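Long-range contacts in 401aa long hypothetical glucose-1-phosphate thymidylyltransferase (PDB 2GGO), which probably catalyses both sugar-nucleotide formation and amino-sugar acetylation on the route to UDP-N-acetylglucosamine and UDP-N-acetylgalactosamine: residues Arg47-Ile52 and Lys66-Val71; Leu133-Gln138 and Ser153-Ala158; Asp320-Ala325 and His362-Ile367. All coordinates share one frame; numbering follows the deposited sequence.

Contact 1 (Arg47-Ile52 and Lys66-Val71); sequences RDITVI and KEISIV
Ile49 meets Ile68 where two parallel strands begin to pair, a worked example of the beta-alpha-beta crossover. The two side chains cross obliquely, and Ile68 CD1 rests 3.7 Å from Ile49 CB. Ile49 O takes Ser69 N at 3.1 Å and also a water that donates to Asp48 OD1 and accepts from Ser69 OG, so the mouth of the strand pair is bridged by solvent. Thr50 lies level with Ser69; its OG1 sits beside the backbone N and anti to the carbonyl carbon (chi1 -59°), which puts CG2 anti to the N, from where it reaches Val71 CG2 at 3.7 Å on the same face. Val51 turns to the other face, where its CG2 packs 3.7 Å from Ile68 CG2. Its backbone is gripped twice: Val51 N gives a hydrogen bond to Ser69 O at 2.7 Å, and Val51 O receives Val71 N at 2.8 Å. Ile52 closes the run with a CA-H...O contact, its CA 3.0 Å from Val71 O. Helix 58-64, which links the strands, covers the Val51 and Ile70 face through Phe61. The chemistry is thus that of a backbone-bonded parallel edge with aliphatic side chains packed on both faces, ending at Ile52 beside Gln73 and Ala8, which are likely nucleotide-binding residues.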
loop_
_atom_site.group_PDB
_atom_site.type_symbol
_atom_site.label_atom_id
_atom_site.label_comp_id
_atom_site.label_asym_id
_atom_site.label_seq_id
_atom_site.Cartn_x
_atom_site.Cartn_y
_atom_site.Cartn_z
ATOM N N ARG A 47 19.733 -0.137 -12.207
ATOM C CA ARG A 47 19.684 -1.611 -12.218
ATOM C C ARG A 47 20.229 -2.205 -10.950
ATOM O O ARG A 47 19.838 -3.310 -10.516
ATOM C CB ARG A 47 20.511 -2.139 -13.355
ATOM C CG ARG A 47 20.082 -1.638 -14.681
ATOM C CD ARG A 47 18.736 -2.085 -15.111
ATOM N NE ARG A 47 18.607 -3.529 -15.138
ATOM C CZ ARG A 47 17.659 -4.172 -15.817
ATOM N NH1 ARG A 47 16.792 -3.506 -16.599
ATOM N NH2 ARG A 47 17.594 -5.504 -15.743
ATOM N N ASP A 48 21.128 -1.439 -10.343
ATOM C CA ASP A 48 21.720 -1.843 -9.095
ATOM C C ASP A 48 20.827 -1.421 -7.952
ATOM O O ASP A 48 21.009 -0.328 -7.355
ATOM C CB ASP A 48 23.099 -1.239 -8.942
ATOM C CG ASP A 48 23.844 -1.827 -7.785
ATOM O OD1 ASP A 48 23.236 -2.586 -6.995
ATOM O OD2 ASP A 48 25.040 -1.527 -7.661
ATOM N N ILE A 49 19.863 -2.296 -7.664
ATOM C CA ILE A 49 18.818 -1.975 -6.685
ATOM C C ILE A 49 19.005 -2.842 -5.470
ATOM O O ILE A 49 19.181 -4.025 -5.595
ATOM C CB ILE A 49 17.385 -2.121 -7.273
ATOM C CG1 ILE A 49 17.282 -1.355 -8.601
ATOM C CG2 ILE A 49 16.354 -1.680 -6.221
ATOM C CD1 ILE A 49 16.136 -1.788 -9.580
ATOM N N THR A 50 18.962 -2.218 -4.307
ATOM C CA THR A 50 19.089 -2.892 -3.046
ATOM C C THR A 50 17.867 -2.583 -2.177
ATOM O O THR A 50 17.481 -1.405 -2.016
ATOM C CB THR A 50 20.321 -2.391 -2.298
ATOM O OG1 THR A 50 21.471 -2.632 -3.101
ATOM C CG2 THR A 50 20.489 -3.125 -0.962
ATOM N N VAL A 51 17.284 -3.621 -1.581
ATOM C CA VAL A 51 16.251 -3.407 -0.555
ATOM C C VAL A 51 16.792 -3.577 0.870
ATOM O O VAL A 51 17.332 -4.611 1.211
ATOM C CB VAL A 51 15.035 -4.339 -0.761
ATOM C CG1 VAL A 51 13.831 -3.785 -0.030
ATOM C CG2 VAL A 51 14.743 -4.470 -2.215
ATOM N N ILE A 52 16.647 -2.562 1.700
ATOM C CA ILE A 52 16.912 -2.736 3.127
ATOM C C ILE A 52 15.618 -3.234 3.791
ATOM O O ILE A 52 14.555 -2.633 3.667
ATOM C CB ILE A 52 17.431 -1.450 3.764
ATOM C CG1 ILE A 52 18.773 -1.095 3.095
ATOM C CG2 ILE A 52 17.610 -1.620 5.288
ATOM C CD1 ILE A 52 18.935 0.373 2.749
ATOM N N LYS A 66 13.633 -11.562 -8.043
ATOM C CA LYS A 66 14.668 -12.252 -8.843
ATOM C C LYS A 66 16.107 -11.650 -8.786
ATOM O O LYS A 66 17.022 -12.265 -8.201
ATOM C CB LYS A 66 14.219 -12.457 -10.304
ATOM C CG LYS A 66 15.177 -13.364 -11.138
ATOM C CD LYS A 66 14.951 -14.890 -10.948
ATOM C CE LYS A 66 14.298 -15.554 -12.205
ATOM N NZ LYS A 66 13.494 -16.817 -11.952
ATOM N N GLU A 67 16.341 -10.490 -9.386
ATOM C CA GLU A 67 17.731 -10.029 -9.468
ATOM C C GLU A 67 17.979 -8.754 -8.690
ATOM O O GLU A 67 18.435 -7.758 -9.257
ATOM C CB GLU A 67 18.123 -9.822 -10.930
ATOM C CG GLU A 67 17.989 -11.089 -11.816
ATOM C CD GLU A 67 17.143 -10.846 -13.108
ATOM O OE1 GLU A 67 17.321 -9.771 -13.773
ATOM O OE2 GLU A 67 16.304 -11.741 -13.452
ATOM N N ILE A 68 17.697 -8.788 -7.393
ATOM C CA ILE A 68 17.732 -7.593 -6.548
ATOM C C ILE A 68 18.486 -7.958 -5.301
ATOM O O ILE A 68 18.366 -9.084 -4.821
ATOM C CB ILE A 68 16.269 -7.084 -6.174
ATOM C CG1 ILE A 68 15.470 -6.744 -7.440
ATOM C CG2 ILE A 68 16.283 -5.892 -5.235
ATOM C CD1 ILE A 68 15.819 -5.423 -8.095
ATOM N N SER A 69 19.241 -7.006 -4.773
ATOM C CA SER A 69 20.054 -7.244 -3.588
ATOM C C SER A 69 19.300 -6.946 -2.327
ATOM O O SER A 69 18.761 -5.855 -2.169
ATOM C CB SER A 69 21.318 -6.375 -3.625
ATOM O OG SER A 69 22.117 -6.694 -4.768
ATOM N N ILE A 70 19.301 -7.895 -1.405
ATOM C CA ILE A 70 18.565 -7.716 -0.180
ATOM C C ILE A 70 19.521 -7.564 0.974
ATOM O O ILE A 70 20.449 -8.344 1.142
ATOM C CB ILE A 70 17.546 -8.886 0.072
ATOM C CG1 ILE A 70 16.462 -8.919 -1.005
ATOM C CG2 ILE A 70 16.871 -8.746 1.436
ATOM C CD1 ILE A 70 16.635 -10.011 -2.030
ATOM N N VAL A 71 19.304 -6.544 1.779
ATOM C CA VAL A 71 20.224 -6.264 2.850
ATOM C C VAL A 71 19.395 -6.001 4.081
ATOM O O VAL A 71 18.545 -5.123 4.084
ATOM C CB VAL A 71 21.136 -5.058 2.480
ATOM C CG1 VAL A 71 21.912 -4.553 3.668
ATOM C CG2 VAL A 71 22.091 -5.462 1.397
HETATM O O HOH W 1 21.992 -5.218 -6.789
#

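Contact 2 (Leu133-Gln138 and Ser153-Ala158); sequences LVLDNQ and SNLINA
Leu133 and Leu155 carry this contact, one backbone hydrogen bond and a cluster of leucine methyls joining two strands that cross at 118° instead of pairing along their length. Leu133 N donates to Leu155 O at 2.7 Å, the sole hydrogen bond across the two segments and a fairly straight one (N-H...O 165°). The side chain of Leu133 has CG anti to the carbonyl carbon and beside the backbone N (chi1 -59°), which sets CG against the backbone around Ile156 and Asn157. Its two methyls then divide: CD1 comes to 3.6 Å from Ile156 O and also touches Leu155 CD1, whereas CD2 lies 4.0 Å from Asn157 CB. Leu155 is less regular, its first two torsions both falling away from the staggered positions, and it offers a single methyl, CD1, to both partners. That methyl sits 3.7 Å from Leu133 CD1 and 4.0 Å from Leu135 CD1, the side chains of Leu135 and Leu155 crossing at about a right angle. Ser153 adds an ST turn, Ser153 OG accepting from Leu155 N at 3.3 Å. Asn157, which probably binds N-acetyl-alpha-D-glucosamine 1-phosphate, takes its place beside Leu133 CD2, while its amide ND2 is hydrogen-bonded to Tyr161 OH. Strand 132-135 pairs with strand 141-145, whose Leu141 and Ile144 also touch Leu133; strand 155-164 belongs to the large mixed sheet beside strand 117-123, and Val199 of strand 197-201 touches both Leu135 and Leu155.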
loop_
_atom_site.group_PDB
_atom_site.type_symbol
_atom_site.label_atom_id
_atom_site.label_comp_id
_atom_site.label_asym_id
_atom_site.label_seq_id
_atom_site.Cartn_x
_atom_site.Cartn_y
_atom_site.Cartn_z
ATOM N N LEU A 133 7.991 21.144 3.585
ATOM C CA LEU A 133 9.272 21.614 3.040
ATOM C C LEU A 133 9.380 23.136 3.028
ATOM O O LEU A 133 8.641 23.814 2.303
ATOM C CB LEU A 133 9.535 21.051 1.628
ATOM C CG LEU A 133 9.619 19.542 1.337
ATOM C CD1 LEU A 133 9.842 19.351 -0.146
ATOM C CD2 LEU A 133 10.707 18.827 2.120
ATOM N N VAL A 134 10.308 23.655 3.838
ATOM C CA VAL A 134 10.628 25.097 3.891
ATOM C C VAL A 134 11.635 25.458 2.790
ATOM O O VAL A 134 12.824 25.120 2.876
ATOM C CB VAL A 134 11.209 25.537 5.284
ATOM C CG1 VAL A 134 11.043 27.040 5.490
ATOM C CG2 VAL A 134 10.564 24.775 6.436
ATOM N N LEU A 135 11.154 26.134 1.756
ATOM C CA LEU A 135 12.019 26.532 0.655
ATOM C C LEU A 135 12.652 27.921 0.862
ATOM O O LEU A 135 11.930 28.916 0.992
ATOM C CB LEU A 135 11.232 26.518 -0.656
ATOM C CG LEU A 135 10.762 25.190 -1.235
ATOM C CD1 LEU A 135 9.955 25.456 -2.489
ATOM C CD2 LEU A 135 11.942 24.280 -1.532
ATOM N N ASP A 136 13.987 27.990 0.873
ATOM C CA ASP A 136 14.700 29.282 0.925
ATOM C C ASP A 136 14.408 30.202 -0.285
ATOM O O ASP A 136 13.769 29.787 -1.264
ATOM C CB ASP A 136 16.209 29.078 1.104
ATOM C CG ASP A 136 16.904 28.519 -0.155
ATOM O OD1 ASP A 136 16.587 28.924 -1.305
ATOM O OD2 ASP A 136 17.812 27.675 0.025
ATOM N N ASN A 137 14.898 31.442 -0.207
ATOM C CA ASN A 137 14.667 32.481 -1.235
ATOM C C ASN A 137 14.935 32.068 -2.696
ATOM O O ASN A 137 14.483 32.734 -3.632
ATOM C CB ASN A 137 15.453 33.768 -0.890
ATOM C CG ASN A 137 16.988 33.605 -1.032
ATOM O OD1 ASN A 137 17.578 33.998 -2.055
ATOM N ND2 ASN A 137 17.632 33.033 -0.001
ATOM N N GLN A 138 15.670 30.971 -2.873
ATOM C CA GLN A 138 16.102 30.531 -4.194
ATOM C C GLN A 138 15.497 29.187 -4.572
ATOM O O GLN A 138 15.704 28.689 -5.684
ATOM C CB GLN A 138 17.620 30.459 -4.231
ATOM C CG GLN A 138 18.215 31.173 -5.424
ATOM C CD GLN A 138 19.273 32.177 -5.006
ATOM O OE1 GLN A 138 19.283 33.317 -5.479
ATOM N NE2 GLN A 138 20.165 31.765 -4.096
ATOM N N SER A 153 3.515 25.170 4.508
ATOM C CA SER A 153 3.543 24.927 3.051
ATOM C C SER A 153 2.642 23.743 2.663
ATOM O O SER A 153 2.301 22.909 3.504
ATOM C CB SER A 153 4.992 24.686 2.566
ATOM O OG SER A 153 5.128 24.765 1.151
ATOM N N ASN A 154 2.252 23.703 1.390
ATOM C CA ASN A 154 1.629 22.529 0.772
ATOM C C ASN A 154 2.643 21.487 0.287
ATOM O O ASN A 154 2.294 20.316 0.098
ATOM C CB ASN A 154 0.757 22.955 -0.400
ATOM C CG ASN A 154 -0.612 23.386 0.041
ATOM O OD1 ASN A 154 -1.446 22.558 0.419
ATOM N ND2 ASN A 154 -0.858 24.694 0.008
ATOM N N LEU A 155 3.883 21.931 0.070
ATOM C CA LEU A 155 4.993 21.055 -0.294
ATOM C C LEU A 155 5.423 20.162 0.855
ATOM O O LEU A 155 5.900 20.640 1.884
ATOM C CB LEU A 155 6.211 21.860 -0.753
ATOM C CG LEU A 155 6.652 21.904 -2.219
ATOM C CD1 LEU A 155 8.158 21.944 -2.228
ATOM C CD2 LEU A 155 6.157 20.743 -3.073
ATOM N N ILE A 156 5.278 18.859 0.656
ATOM C CA ILE A 156 5.749 17.887 1.637
ATOM C C ILE A 156 6.915 17.038 1.087
ATOM O O ILE A 156 7.136 16.978 -0.130
ATOM C CB ILE A 156 4.558 17.018 2.215
ATOM C CG1 ILE A 156 3.896 16.157 1.133
ATOM C CG2 ILE A 156 3.494 17.909 2.907
ATOM C CD1 ILE A 156 4.073 14.695 1.344
ATOM N N ASN A 157 7.660 16.408 1.987
ATOM C CA ASN A 157 8.688 15.460 1.595
ATOM C C ASN A 157 8.083 14.215 0.927
ATOM O O ASN A 157 7.471 13.394 1.605
ATOM C CB ASN A 157 9.519 15.073 2.819
ATOM C CG ASN A 157 10.626 14.065 2.498
ATOM O OD1 ASN A 157 10.909 13.770 1.337
ATOM N ND2 ASN A 157 11.259 13.546 3.533
ATOM N N ALA A 158 8.248 14.087 -0.394
ATOM C CA ALA A 158 7.732 12.937 -1.159
ATOM C C ALA A 158 8.485 11.612 -0.908
ATOM O O ALA A 158 8.082 10.577 -1.441
ATOM C CB ALA A 158 7.715 13.247 -2.639
#

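Contact 3 (Asp320-Ala325 and His362-Ile367); sequences DVNFGA and HVRTGI
Asn322 and Arg364 meet as stacked flat groups, amide and guanidinium planes 13° apart, between adjacent coils of what is, as in other hexapeptide-repeat proteins, a left-handed parallel beta-helix. Asn322 CB lies over one face of the guanidinium, toward its rim, and Asn322 ND2 is 3.1 Å from Arg364 NH2, a pair of donors that make no hydrogen bond. Beneath this stack, Asn322 N donates to Val363 O at 2.8 Å and Thr365 N to Asn322 O at 3.2 Å. Further along, Gly324 N is shared between Thr365 O and Thr365 OG1, the hydroxyl at 2.9 Å; chi1 of 60° sets OG1 between the backbone N and the carbonyl carbon. Val321 CG1 packs 4.0 Å from Val363 CB, the two valines lying side by side and pointing the same way. At that end, a water donates to both Asp320 O and Val363 O, and Asp320 lies alongside His362. In the next shell, Thr365 OG1 is hydrogen-bonded to Thr327 OG1, and the His362 ring stacks on Tyr380. The weakly bonded strand 322-323 lies between strands 364-365 and 305-308, with backbone hydrogen bonds joining Val321 and Phe323 to Lys305; 382-383 follows beyond 364-365.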
loop_
_atom_site.group_PDB
_atom_site.type_symbol
_atom_site.label_atom_id
_atom_site.label_comp_id
_atom_site.label_asym_id
_atom_site.label_seq_id
_atom_site.Cartn_x
_atom_site.Cartn_y
_atom_site.Cartn_z
ATOM N N ASP A 320 -5.971 -15.958 0.454
ATOM C CA ASP A 320 -6.535 -17.241 0.892
ATOM C C ASP A 320 -7.579 -17.130 2.004
ATOM O O ASP A 320 -7.562 -17.889 2.956
ATOM C CB ASP A 320 -5.409 -18.236 1.184
ATOM C CG ASP A 320 -4.473 -18.455 -0.038
ATOM O OD1 ASP A 320 -4.999 -18.647 -1.183
ATOM O OD2 ASP A 320 -3.197 -18.450 0.119
ATOM N N VAL A 321 -8.505 -16.169 1.869
ATOM C CA VAL A 321 -9.610 -16.004 2.795
ATOM C C VAL A 321 -10.759 -16.787 2.237
ATOM O O VAL A 321 -10.848 -16.936 1.011
ATOM C CB VAL A 321 -9.967 -14.513 3.023
ATOM C CG1 VAL A 321 -11.211 -14.334 4.117
ATOM C CG2 VAL A 321 -8.735 -13.804 3.666
ATOM N N ASN A 322 -11.571 -17.398 3.099
ATOM C CA ASN A 322 -12.817 -18.022 2.613
ATOM C C ASN A 322 -13.962 -17.447 3.357
ATOM O O ASN A 322 -13.910 -17.495 4.504
ATOM C CB ASN A 322 -12.855 -19.574 2.809
ATOM C CG ASN A 322 -11.685 -20.290 2.067
ATOM O OD1 ASN A 322 -11.662 -20.397 0.847
ATOM N ND2 ASN A 322 -10.668 -20.702 2.829
ATOM N N PHE A 323 -15.012 -17.002 2.662
ATOM C CA PHE A 323 -16.215 -16.585 3.349
ATOM C C PHE A 323 -17.146 -17.688 3.477
ATOM O O PHE A 323 -17.600 -18.215 2.467
ATOM C CB PHE A 323 -16.949 -15.349 2.690
ATOM C CG PHE A 323 -16.394 -14.054 3.221
ATOM C CD1 PHE A 323 -15.216 -14.098 3.953
ATOM C CD2 PHE A 323 -17.015 -12.838 3.048
ATOM C CE1 PHE A 323 -14.675 -12.900 4.513
ATOM C CE2 PHE A 323 -16.490 -11.669 3.558
ATOM C CZ PHE A 323 -15.296 -11.713 4.264
ATOM N N GLY A 324 -17.536 -18.012 4.694
ATOM C CA GLY A 324 -18.792 -18.815 4.734
ATOM C C GLY A 324 -20.040 -18.150 4.184
ATOM O O GLY A 324 -20.247 -16.898 4.324
ATOM N N ALA A 325 -20.924 -18.977 3.633
ATOM C CA ALA A 325 -22.285 -18.582 3.173
ATOM C C ALA A 325 -22.852 -17.666 4.131
ATOM O O ALA A 325 -22.740 -17.859 5.396
ATOM C CB ALA A 325 -23.237 -19.768 2.902
ATOM N N HIS A 362 -5.805 -15.908 5.077
ATOM C CA HIS A 362 -6.109 -17.273 5.592
ATOM C C HIS A 362 -7.162 -17.281 6.674
ATOM O O HIS A 362 -7.299 -18.236 7.428
ATOM C CB HIS A 362 -4.870 -17.983 6.159
ATOM C CG HIS A 362 -3.744 -18.105 5.177
ATOM N ND1 HIS A 362 -3.680 -19.127 4.246
ATOM C CD2 HIS A 362 -2.629 -17.352 4.994
ATOM C CE1 HIS A 362 -2.563 -18.995 3.540
ATOM N NE2 HIS A 362 -1.960 -17.879 3.920
ATOM N N VAL A 363 -7.889 -16.191 6.775
ATOM C CA VAL A 363 -9.150 -16.167 7.471
ATOM C C VAL A 363 -10.267 -17.043 6.922
ATOM O O VAL A 363 -10.497 -17.179 5.688
ATOM C CB VAL A 363 -9.589 -14.662 7.746
ATOM C CG1 VAL A 363 -11.089 -14.552 8.153
ATOM C CG2 VAL A 363 -8.792 -14.090 8.759
ATOM N N ARG A 364 -11.060 -17.629 7.832
ATOM C CA ARG A 364 -12.231 -18.435 7.393
ATOM C C ARG A 364 -13.407 -17.924 8.209
ATOM O O ARG A 364 -13.299 -17.870 9.387
ATOM C CB ARG A 364 -12.007 -19.967 7.586
ATOM C CG ARG A 364 -13.283 -20.772 7.099
ATOM C CD ARG A 364 -13.153 -22.344 6.934
ATOM N NE ARG A 364 -12.404 -22.796 5.733
ATOM C CZ ARG A 364 -12.893 -22.946 4.478
ATOM N NH1 ARG A 364 -14.174 -22.637 4.169
ATOM N NH2 ARG A 364 -12.071 -23.402 3.512
ATOM N N THR A 365 -14.495 -17.442 7.602
ATOM C CA THR A 365 -15.574 -17.017 8.525
ATOM C C THR A 365 -16.601 -18.130 8.469
ATOM O O THR A 365 -16.752 -18.753 7.441
ATOM C CB THR A 365 -16.231 -15.770 8.085
ATOM O OG1 THR A 365 -16.779 -16.077 6.771
ATOM C CG2 THR A 365 -15.226 -14.751 7.802
ATOM N N GLY A 366 -17.272 -18.469 9.570
ATOM C CA GLY A 366 -18.425 -19.324 9.473
ATOM C C GLY A 366 -19.591 -18.797 8.678
ATOM O O GLY A 366 -19.528 -17.613 8.339
ATOM N N ILE A 367 -20.552 -19.635 8.251
ATOM C CA ILE A 367 -21.865 -19.047 7.725
ATOM C C ILE A 367 -22.486 -17.941 8.538
ATOM O O ILE A 367 -22.462 -17.980 9.791
ATOM C CB ILE A 367 -22.965 -20.064 7.455
ATOM C CG1 ILE A 367 -23.200 -20.806 8.825
ATOM C CG2 ILE A 367 -22.428 -21.058 6.570
ATOM C CD1 ILE A 367 -24.476 -21.865 8.891
HETATM O O HOH W 2 -9.138 -19.590 4.410
#

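How the contacts relate
From the N terminus, contact 1 closes first, its short loop being the helix 58-64 crossover between strands 48-53 and 69-72 at one edge of the central mixed sheet. Contact 2 closes next, over a 14-residue loop that holds strand 141-145, and joins the hairpin of 132-135 and 141-145 to strand 155-164 of the same sheet; the nearest atoms of the two are about 15 Å apart. Contact 3 comes last, in the C-terminal beta-helix, where residues 320-325 and 362-367 enclose a longer excursion of 36 residues. The three loops follow in series, none nesting or crossing. Contacts 1 and 2 both lie in the nucleotidyltransferase part, whereas contact 3 ties coils together, its centre about 47 Å from that of contact 2.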